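Local coordinates for putative arylalkylamine N-Acetyltransferase 7 (Aedes aegypti, PDB 4FD7), which probably transfers an acetyl group from acetyl-CoA to the nitrogen of an amine, as a member of the GNAT family of N-acetyltransferases, at residues 38-41 / 42-45; 45-48 / 49-53; 54-57 / 58-61. All coordinates share one frame; numbering follows the deposited sequence.

Contact 1: 38-41 / 42-45; sequences EDRF and EDAI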
ATOM      1  N   GLU A  38      17.276  -2.063   5.075  1.00 18.30           N
ATOM      2  CA  GLU A  38      16.947  -2.710   6.343  1.00 18.61           C
ATOM      3  C   GLU A  38      17.088  -1.759   7.540  1.00 19.65           C
ATOM      4  O   GLU A  38      16.243  -1.751   8.432  1.00 18.15           O
ATOM      5  CB  GLU A  38      17.783  -3.972   6.542  1.00 18.54           C
ATOM      6  CG  GLU A  38      17.509  -5.071   5.501  1.00 19.33           C
ATOM      7  CD  GLU A  38      16.972  -6.347   6.128  1.00 22.49           C
ATOM      8  OE1 GLU A  38      16.846  -6.377   7.374  1.00 21.48           O
ATOM      9  OE2 GLU A  38      16.662  -7.315   5.385  1.00 22.09           O
ATOM     10  N   ASP A  39      18.125  -0.923   7.534  1.00 19.62           N
ATOM     11  CA  ASP A  39      18.371  -0.039   8.679  1.00 20.26           C
ATOM     12  C   ASP A  39      17.403   1.137   8.732  1.00 19.05           C
ATOM     13  O   ASP A  39      17.537   2.015   9.578  1.00 20.24           O
ATOM     14  CB  ASP A  39      19.820   0.471   8.679  1.00 21.54           C
ATOM     15  CG  ASP A  39      20.135   1.341   7.478  1.00 22.93           C
ATOM     16  OD1 ASP A  39      19.287   1.445   6.573  1.00 20.94           O
ATOM     17  OD2 ASP A  39      21.248   1.908   7.433  1.00 26.60           O
ATOM     18  N   ARG A  40      16.435   1.165   7.822  1.00 19.55           N
ATOM     19  CA  ARG A  40      15.357   2.149   7.898  1.00 18.73           C
ATOM     20  C   ARG A  40      13.998   1.496   8.191  1.00 19.07           C
ATOM     21  O   ARG A  40      12.957   2.183   8.221  1.00 19.34           O
ATOM     22  CB  ARG A  40      15.270   2.956   6.607  1.00 19.28           C
ATOM     23  CG  ARG A  40      16.583   3.587   6.152  1.00 20.64           C
ATOM     24  CD  ARG A  40      17.212   4.510   7.203  1.00 20.51           C
ATOM     25  NE  ARG A  40      16.327   5.587   7.674  1.00 18.98           N
ATOM     26  CZ  ARG A  40      16.091   6.740   7.046  1.00 20.21           C
ATOM     27  NH1 ARG A  40      15.276   7.630   7.598  1.00 22.09           N
ATOM     28  NH2 ARG A  40      16.651   7.016   5.870  1.00 21.34           N
ATOM     29  N   PHE A  41      14.004   0.185   8.418  1.00 19.08           N
ATOM     30  CA  PHE A  41      12.749  -0.521   8.692  1.00 17.71           C
ATOM     31  C   PHE A  41      11.927   0.160   9.801  1.00 18.98           C
ATOM     32  O   PHE A  41      10.758   0.495   9.593  1.00 18.01           O
ATOM     33  CB  PHE A  41      12.983  -1.999   9.027  1.00 17.73           C
ATOM     34  CG  PHE A  41      13.215  -2.878   7.820  1.00 16.52           C
ATOM     35  CD1 PHE A  41      13.325  -2.331   6.547  1.00 17.03           C
ATOM     36  CD2 PHE A  41      13.294  -4.253   7.958  1.00 17.34           C
ATOM     37  CE1 PHE A  41      13.528  -3.146   5.436  1.00 16.14           C
ATOM     38  CE2 PHE A  41      13.491  -5.073   6.864  1.00 17.23           C
ATOM     39  CZ  PHE A  41      13.611  -4.521   5.597  1.00 16.89           C
ATOM     40  N   GLU A  42      12.538   0.414  10.959  1.00 19.74           N
ATOM     41  CA  GLU A  42      11.745   0.984  12.047  1.00 19.97           C
ATOM     42  C   GLU A  42      11.294   2.391  11.673  1.00 19.10           C
ATOM     43  O   GLU A  42      10.143   2.760  11.960  1.00 18.32           O
ATOM     44  CB  GLU A  42      12.451   0.964  13.412  1.00 22.50           C
ATOM     45  CG  GLU A  42      11.496   1.280  14.596  1.00 21.28           C
ATOM     46  CD  GLU A  42      10.547   0.123  14.966  1.00 23.75           C
ATOM     47  OE1 GLU A  42      10.892  -1.051  14.698  1.00 27.21           O
ATOM     48  OE2 GLU A  42       9.459   0.390  15.532  1.00 21.94           O
ATOM     49  N   ASP A  43      12.154   3.148  10.980  1.00 18.80           N
ATOM     50  CA  ASP A  43      11.775   4.502  10.610  1.00 19.49           C
ATOM     51  C   ASP A  43      10.508   4.415   9.768  1.00 17.33           C
ATOM     52  O   ASP A  43       9.532   5.142  10.013  1.00 17.52           O
ATOM     53  CB  ASP A  43      12.912   5.215   9.859  1.00 20.74           C
ATOM     54  CG  ASP A  43      14.082   5.563  10.766  1.00 21.29           C
ATOM     55  OD1 ASP A  43      13.877   5.632  11.992  1.00 23.38           O
ATOM     56  OD2 ASP A  43      15.198   5.782  10.249  1.00 24.42           O
ATOM     57  N   ALA A  44      10.498   3.443   8.847  1.00 17.47           N
ATOM     58  CA  ALA A  44       9.352   3.253   7.967  1.00 16.22           C
ATOM     59  C   ALA A  44       8.112   2.943   8.792  1.00 17.99           C
ATOM     60  O   ALA A  44       7.050   3.545   8.587  1.00 17.52           O
ATOM     61  CB  ALA A  44       9.623   2.142   6.968  1.00 14.86           C
ATOM     62  N   ILE A  45       8.272   2.023   9.742  1.00 16.93           N
ATOM     63  CA  ILE A  45       7.167   1.630  10.597  1.00 16.64           C
ATOM     64  C   ILE A  45       6.635   2.882  11.280  1.00 18.15           C
ATOM     65  O   ILE A  45       5.423   3.144  11.265  1.00 18.24           O
ATOM     66  CB  ILE A  45       7.616   0.578  11.630  1.00 17.96           C
ATOM     67  CG1 ILE A  45       7.884  -0.759  10.938  1.00 17.54           C
ATOM     68  CG2 ILE A  45       6.586   0.437  12.765  1.00 16.37           C
ATOM     69  CD1 ILE A  45       6.716  -1.280  10.163  1.00 17.78           C
TER
HETATM   70  O   HOH W   1      15.526  -0.950  11.205  1.00 25.56           O
HETATM   71  O   HOH W   2      15.188   2.402  11.287  1.00 18.02           O
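At the edge of the Arg40 guanidinium, close to its plane, sits the carboxylate of Asp43, three residues on in the chain; the two flat groups stand 79° apart. OD2 of Asp43 does all the bridging. Asp43 OD2 accepts from Arg40 NE at 2.8 Å through its anti lone pair, nearly straight (160°), while NH1 of Arg40 adds a weak bond to the same oxygen. Bends at chi2 and chi3 of Arg40 curl the chain back to bring NE alongside Asp43. NH2 turns elsewhere, to the carbonyl oxygen of Asp96. The other flat group, the Phe41 ring, has CA of Glu38 3.5 Å above one face, offset toward the rim.

The backbone carrying these side chains passes from a 3-10 turn, 38-40, into helix 41-55. Two waters bridge the i to i+4 pairs Glu38 O to Glu42 N and Asp39 O to Asp43 N, just before the direct bonds begin: Ala44 N to Arg40 O at 2.8 Å and Ile45 N to Phe41 O at 2.9 Å. Phe41 and Ala44 rest on Leu36, just beyond strand 28-35. Arg40 and Asp43 lie against Ile98 of strand 98-108, and Ile45 packs on Val75 and Trp78 of helix 68-81.

Contact 2: 45-48 / 49-53; sequences IRHM and CDYFA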
ATOM      1  N   ILE A  45       8.272   2.023   9.742  1.00 16.93           N
ATOM      2  CA  ILE A  45       7.167   1.630  10.597  1.00 16.64           C
ATOM      3  C   ILE A  45       6.635   2.882  11.280  1.00 18.15           C
ATOM      4  O   ILE A  45       5.423   3.144  11.265  1.00 18.24           O
ATOM      5  CB  ILE A  45       7.616   0.578  11.630  1.00 17.96           C
ATOM      6  CG1 ILE A  45       7.884  -0.759  10.938  1.00 17.54           C
ATOM      7  CG2 ILE A  45       6.586   0.437  12.765  1.00 16.37           C
ATOM      8  CD1 ILE A  45       6.716  -1.280  10.163  1.00 17.78           C
ATOM      9  N   ARG A  46       7.543   3.703  11.811  1.00 18.98           N
ATOM     10  CA  ARG A  46       7.095   4.878  12.534  1.00 18.91           C
ATOM     11  C   ARG A  46       6.380   5.844  11.601  1.00 18.85           C
ATOM     12  O   ARG A  46       5.330   6.396  11.954  1.00 19.42           O
ATOM     13  CB  ARG A  46       8.252   5.519  13.309  1.00 20.43           C
ATOM     14  CG  ARG A  46       8.512   4.777  14.611  1.00 20.77           C
ATOM     15  CD  ARG A  46       9.924   4.941  15.177  1.00 22.63           C
ATOM     16  NE  ARG A  46      10.117   4.014  16.294  1.00 19.12           N
ATOM     17  CZ  ARG A  46      11.137   4.051  17.154  1.00 22.25           C
ATOM     18  NH1 ARG A  46      12.094   4.962  17.040  1.00 21.90           N
ATOM     19  NH2 ARG A  46      11.196   3.171  18.142  1.00 22.18           N
ATOM     20  N   HIS A  47       6.899   5.973  10.383  1.00 16.82           N
ATOM     21  CA  HIS A  47       6.270   6.841   9.406  1.00 17.64           C
ATOM     22  C   HIS A  47       4.852   6.328   9.161  1.00 17.19           C
ATOM     23  O   HIS A  47       3.889   7.102   9.177  1.00 17.26           O
ATOM     24  CB  HIS A  47       7.092   6.829   8.117  1.00 16.32           C
ATOM     25  CG  HIS A  47       6.601   7.762   7.067  1.00 19.41           C
ATOM     26  ND1 HIS A  47       5.509   7.488   6.274  1.00 18.49           N
ATOM     27  CD2 HIS A  47       7.093   8.948   6.630  1.00 18.43           C
ATOM     28  CE1 HIS A  47       5.330   8.474   5.419  1.00 18.84           C
ATOM     29  NE2 HIS A  47       6.284   9.369   5.613  1.00 19.28           N
ATOM     30  N   MET A  48       4.721   5.012   9.006  1.00 17.33           N
ATOM     31  CA  MET A  48       3.405   4.435   8.751  1.00 18.06           C
ATOM     32  C   MET A  48       2.473   4.742   9.925  1.00 17.41           C
ATOM     33  O   MET A  48       1.314   5.091   9.723  1.00 17.39           O
ATOM     34  CB  MET A  48       3.501   2.925   8.499  1.00 17.26           C
ATOM     35  CG  MET A  48       4.243   2.536   7.203  1.00 16.10           C
ATOM     36  SD  MET A  48       3.391   2.985   5.659  1.00 21.55           S
ATOM     37  CE  MET A  48       1.943   1.962   5.742  1.00 17.23           C
ATOM     38  N   CYS A  49       2.989   4.656  11.148  1.00 15.73           N
ATOM     39  CA  CYS A  49       2.146   4.899  12.304  1.00 15.27           C
ATOM     40  C   CYS A  49       1.798   6.363  12.436  1.00 18.55           C
ATOM     41  O   CYS A  49       0.732   6.709  12.946  1.00 21.51           O
ATOM     42  CB  CYS A  49       2.860   4.440  13.564  1.00 17.49           C
ATOM     43  SG  CYS A  49       3.041   2.670  13.591  1.00 19.09           S
ATOM     44  N   ASP A  50       2.687   7.236  11.970  1.00 19.96           N
ATOM     45  CA  ASP A  50       2.519   8.652  12.269  1.00 18.36           C
ATOM     46  C   ASP A  50       1.529   9.261  11.305  1.00 19.64           C
ATOM     47  O   ASP A  50       0.826  10.222  11.626  1.00 20.11           O
ATOM     48  CB  ASP A  50       3.848   9.395  12.128  1.00 18.80           C
ATOM     49  CG  ASP A  50       4.739   9.234  13.330  1.00 21.42           C
ATOM     50  OD1 ASP A  50       4.260   8.734  14.364  1.00 22.00           O
ATOM     51  OD2 ASP A  50       5.925   9.617  13.237  1.00 23.20           O
ATOM     52  N   TYR A  51       1.496   8.702  10.106  1.00 17.65           N
ATOM     53  CA  TYR A  51       0.722   9.301   9.044  1.00 16.41           C
ATOM     54  C   TYR A  51      -0.379   8.393   8.506  1.00 17.55           C
ATOM     55  O   TYR A  51      -1.557   8.685   8.681  1.00 19.25           O
ATOM     56  CB  TYR A  51       1.666   9.797   7.954  1.00 19.58           C
ATOM     57  CG  TYR A  51       2.753  10.682   8.522  1.00 18.96           C
ATOM     58  CD1 TYR A  51       2.440  11.900   9.120  1.00 21.25           C
ATOM     59  CD2 TYR A  51       4.084  10.291   8.487  1.00 20.11           C
ATOM     60  CE1 TYR A  51       3.428  12.717   9.651  1.00 22.97           C
ATOM     61  CE2 TYR A  51       5.087  11.105   9.015  1.00 21.23           C
ATOM     62  CZ  TYR A  51       4.752  12.311   9.596  1.00 23.56           C
ATOM     63  OH  TYR A  51       5.744  13.112  10.114  1.00 23.01           O
ATOM     64  N   PHE A  52      -0.002   7.298   7.858  1.00 16.53           N
ATOM     65  CA  PHE A  52      -0.981   6.380   7.284  1.00 15.38           C
ATOM     66  C   PHE A  52      -2.062   5.950   8.280  1.00 18.69           C
ATOM     67  O   PHE A  52      -3.257   6.024   7.977  1.00 16.21           O
ATOM     68  CB  PHE A  52      -0.270   5.163   6.706  1.00 14.76           C
ATOM     69  CG  PHE A  52      -1.197   4.088   6.224  1.00 15.13           C
ATOM     70  CD1 PHE A  52      -1.795   4.167   4.973  1.00 16.74           C
ATOM     71  CD2 PHE A  52      -1.455   2.990   7.020  1.00 15.19           C
ATOM     72  CE1 PHE A  52      -2.657   3.156   4.536  1.00 17.12           C
ATOM     73  CE2 PHE A  52      -2.307   1.977   6.595  1.00 15.35           C
ATOM     74  CZ  PHE A  52      -2.905   2.054   5.362  1.00 15.37           C
ATOM     75  N   ALA A  53      -1.636   5.527   9.467  1.00 16.66           N
ATOM     76  CA  ALA A  53      -2.564   5.092  10.514  1.00 18.13           C
ATOM     77  C   ALA A  53      -3.520   6.206  10.912  1.00 18.48           C
ATOM     78  O   ALA A  53      -4.653   5.944  11.298  1.00 15.24           O
ATOM     79  CB  ALA A  53      -1.798   4.613  11.734  1.00 17.44           C
TER
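Met48 and Phe52, four residues apart on helix 41-55, form a Met-aromatic contact one turn before the helix gives way to helix 57-62. From CB the Met48 chain bends at both chi2 and chi3 and folds its tip round toward the ring. SD of Met48 stands oblique to the phenyl group, 5.5 Å from the centroid of the Phe52 ring. The terminal methyl makes the closer approach: CE of Met48 lies over the face, 4.2 Å from the ring centroid of Phe52, a CH-pi contact that also brings it near CG and CD2. Val101 and Ile103 of strand 98-108 and Trp78 of helix 68-81 pack on the Met48 side chain, which is buried.

His47 and Tyr51 form a second aromatic contact, a T-shaped one with planes 65° apart. The first torsion of His47 (-176°) sets CG opposite the backbone N and carries the imidazole along the helix toward Tyr51, whose edge then meets the imidazole face. NE2 of His47 has a weak hydrogen bond to Val99 O.

The backbone widens here into a pi-type turn. Tyr51 N still binds His47 O in the ordinary i to i+4 pattern, but Met48 O is reached by Ala53 N at 3.0 Å, five residues on, and Phe52 N instead has a weak hydrogen bond to Ser154 OG of strand 146-155. In the T-shaped pair, CD2 of Tyr51 stands over the centre of the His47 ring, 3.6 Å above its plane.

Contact 3: 54-57 / 58-61; sequences RDEL and MNQA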
ATOM      1  N   ARG A  54      -3.058   7.451  10.829  1.00 18.94           N
ATOM      2  CA  ARG A  54      -3.880   8.576  11.234  1.00 19.99           C
ATOM      3  C   ARG A  54      -4.800   9.069  10.120  1.00 21.30           C
ATOM      4  O   ARG A  54      -5.934   9.462  10.386  1.00 20.80           O
ATOM      5  CB  ARG A  54      -2.997   9.729  11.715  1.00 19.49           C
ATOM      6  CG  ARG A  54      -3.785  10.929  12.201  1.00 23.82           C
ATOM      7  CD  ARG A  54      -2.911  12.160  12.302  1.00 25.65           C
ATOM      8  NE  ARG A  54      -2.376  12.587  11.007  1.00 26.46           N
ATOM      9  CZ  ARG A  54      -1.272  13.315  10.876  1.00 25.90           C
ATOM     10  NH1 ARG A  54      -0.826  13.657   9.678  1.00 27.52           N
ATOM     11  NH2 ARG A  54      -0.603  13.693  11.955  1.00 27.72           N
ATOM     12  N   ASP A  55      -4.321   9.026   8.879  1.00 18.63           N
ATOM     13  CA  ASP A  55      -4.964   9.759   7.790  1.00 19.69           C
ATOM     14  C   ASP A  55      -5.787   8.935   6.788  1.00 19.83           C
ATOM     15  O   ASP A  55      -6.702   9.463   6.170  1.00 20.17           O
ATOM     16  CB  ASP A  55      -3.912  10.587   7.048  1.00 21.52           C
ATOM     17  CG  ASP A  55      -3.349  11.698   7.908  1.00 23.45           C
ATOM     18  OD1 ASP A  55      -3.982  12.025   8.939  1.00 21.29           O
ATOM     19  OD2 ASP A  55      -2.285  12.251   7.561  1.00 26.18           O
ATOM     20  N   GLU A  56      -5.462   7.662   6.606  1.00 18.13           N
ATOM     21  CA  GLU A  56      -6.169   6.851   5.610  1.00 17.83           C
ATOM     22  C   GLU A  56      -7.628   6.631   6.031  1.00 17.99           C
ATOM     23  O   GLU A  56      -7.900   6.439   7.216  1.00 15.95           O
ATOM     24  CB  GLU A  56      -5.449   5.523   5.396  1.00 17.75           C
ATOM     25  CG  GLU A  56      -6.090   4.607   4.357  1.00 18.33           C
ATOM     26  CD  GLU A  56      -7.050   3.586   4.971  1.00 19.17           C
ATOM     27  OE1 GLU A  56      -7.166   3.538   6.199  1.00 19.95           O
ATOM     28  OE2 GLU A  56      -7.690   2.820   4.220  1.00 23.86           O
ATOM     29  N   LEU A  57      -8.549   6.657   5.064  1.00 17.23           N
ATOM     30  CA  LEU A  57      -9.991   6.665   5.359  1.00 19.58           C
ATOM     31  C   LEU A  57     -10.526   5.579   6.298  1.00 16.67           C
ATOM     32  O   LEU A  57     -11.229   5.906   7.260  1.00 16.16           O
ATOM     33  CB  LEU A  57     -10.840   6.698   4.076  1.00 17.80           C
ATOM     34  CG  LEU A  57     -10.788   7.969   3.235  1.00 20.53           C
ATOM     35  CD1 LEU A  57     -11.976   7.968   2.297  1.00 21.36           C
ATOM     36  CD2 LEU A  57     -10.780   9.211   4.108  1.00 22.08           C
ATOM     37  N   MET A  58     -10.231   4.308   6.016  1.00 16.28           N
ATOM     38  CA  MET A  58     -10.726   3.212   6.862  1.00 17.89           C
ATOM     39  C   MET A  58     -10.193   3.308   8.302  1.00 16.37           C
ATOM     40  O   MET A  58     -10.928   3.105   9.283  1.00 18.39           O
ATOM     41  CB  MET A  58     -10.342   1.844   6.281  1.00 15.78           C
ATOM     42  CG  MET A  58     -10.904   1.549   4.895  1.00 18.80           C
ATOM     43  SD  MET A  58     -10.306  -0.031   4.238  1.00 18.88           S
ATOM     44  CE  MET A  58     -11.324  -1.217   5.130  1.00 16.58           C
ATOM     45  N   ASN A  59      -8.901   3.604   8.424  1.00 16.78           N
ATOM     46  CA  ASN A  59      -8.285   3.721   9.740  1.00 16.87           C
ATOM     47  C   ASN A  59      -8.939   4.833  10.542  1.00 15.76           C
ATOM     48  O   ASN A  59      -9.304   4.647  11.705  1.00 16.64           O
ATOM     49  CB  ASN A  59      -6.777   3.984   9.615  1.00 14.80           C
ATOM     50  CG  ASN A  59      -6.044   2.852   8.942  1.00 17.20           C
ATOM     51  OD1 ASN A  59      -6.552   1.735   8.835  1.00 15.56           O
ATOM     52  ND2 ASN A  59      -4.828   3.133   8.482  1.00 19.96           N
ATOM     53  N   GLN A  60      -9.092   5.984   9.907  1.00 16.08           N
ATOM     54  CA  GLN A  60      -9.706   7.139  10.552  1.00 18.46           C
ATOM     55  C   GLN A  60     -11.144   6.845  10.966  1.00 16.77           C
ATOM     56  O   GLN A  60     -11.582   7.245  12.046  1.00 16.16           O
ATOM     57  CB  GLN A  60      -9.657   8.341   9.600  1.00 19.91           C
ATOM     58  CG  GLN A  60      -9.190   9.658  10.227  1.00 23.44           C
ATOM     59  CD  GLN A  60      -8.825  10.695   9.170  1.00 23.39           C
ATOM     60  OE1 GLN A  60      -9.491  10.810   8.138  1.00 28.17           O
ATOM     61  NE2 GLN A  60      -7.739  11.423   9.404  1.00 25.41           N
ATOM     62  N   ALA A  61     -11.886   6.151  10.107  1.00 15.53           N
ATOM     63  CA  ALA A  61     -13.285   5.842  10.418  1.00 13.90           C
ATOM     64  C   ALA A  61     -13.372   4.863  11.586  1.00 14.46           C
ATOM     65  O   ALA A  61     -14.350   4.869  12.336  1.00 14.68           O
ATOM     66  CB  ALA A  61     -14.013   5.290   9.200  1.00 15.52           C
TER
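Helix 41-55 ends at Asp55, and Glu56, with phi/psi of -67° and 142°, turns the chain straight into helix 57-62. The new helix opens with Gln60 N bound to Glu56 O at 3.0 Å and Ala61 N to Leu57 O at 2.9 Å.

The side chain of Glu56 bends at chi2, which brings OE1 to the N-H of Asn59. OE1 of Glu56 takes the hydrogen of Asn59 N at 2.8 Å, on the syn side but 26° out of the carboxylate plane. This is an N-cap bond made by a glutamate, and the dipole of the short helix would be expected to stabilise a negative charge there. Glu56 thus serves the first turn with its carbonyl as well as with its side chain. The other oxygen, OE2, is hydrogen-bonded to Thr189 OG1, so the carboxylate also ties the helix start to the loop after strand 183-188. The Met58 side chain runs beside that of Glu56 in the same direction, with CB of Met58 3.5 Å from Glu56 OE2, and continues to Ile125 and Thr128 of helix 120-136.

On the more exposed side, Gln60 reaches back across the junction, its extended chain placing Gln60 NE2 2.8 Å from Arg54 O in a weak, bent bond. Arg54 grips the adjacent Asp55 side-on, Arg54 NE to Asp55 OD1 at 2.7 Å and Arg54 NH1 to Asp55 OD2 at 2.9 Å; Asp55 OD2 also forms a salt bridge with Arg160.

How the contacts relate
Helix 41-55 runs through all three contacts: contact 1 forms its start, contact 2 its middle and later turns, and contact 3 its end and the passage into helix 57-62. All are partly buried, but contact 2 has five of nine residues buried against two each in contacts 1 and 3. Sulfur and aromatic groups dominate contact 2, facing strands 98-108 and 146-155 and helix 68-81. Contacts 1 and 3, their centres about 22 Å apart, rely more on polar and charged groups: a salt bridge and waters in the first, a glutamate cap and an arginine-aspartate pair in the second. Contacts 1 and 2 share Ile45; contacts 2 and 3 meet through Phe52 O and Asn59 ND2, weakly bonded.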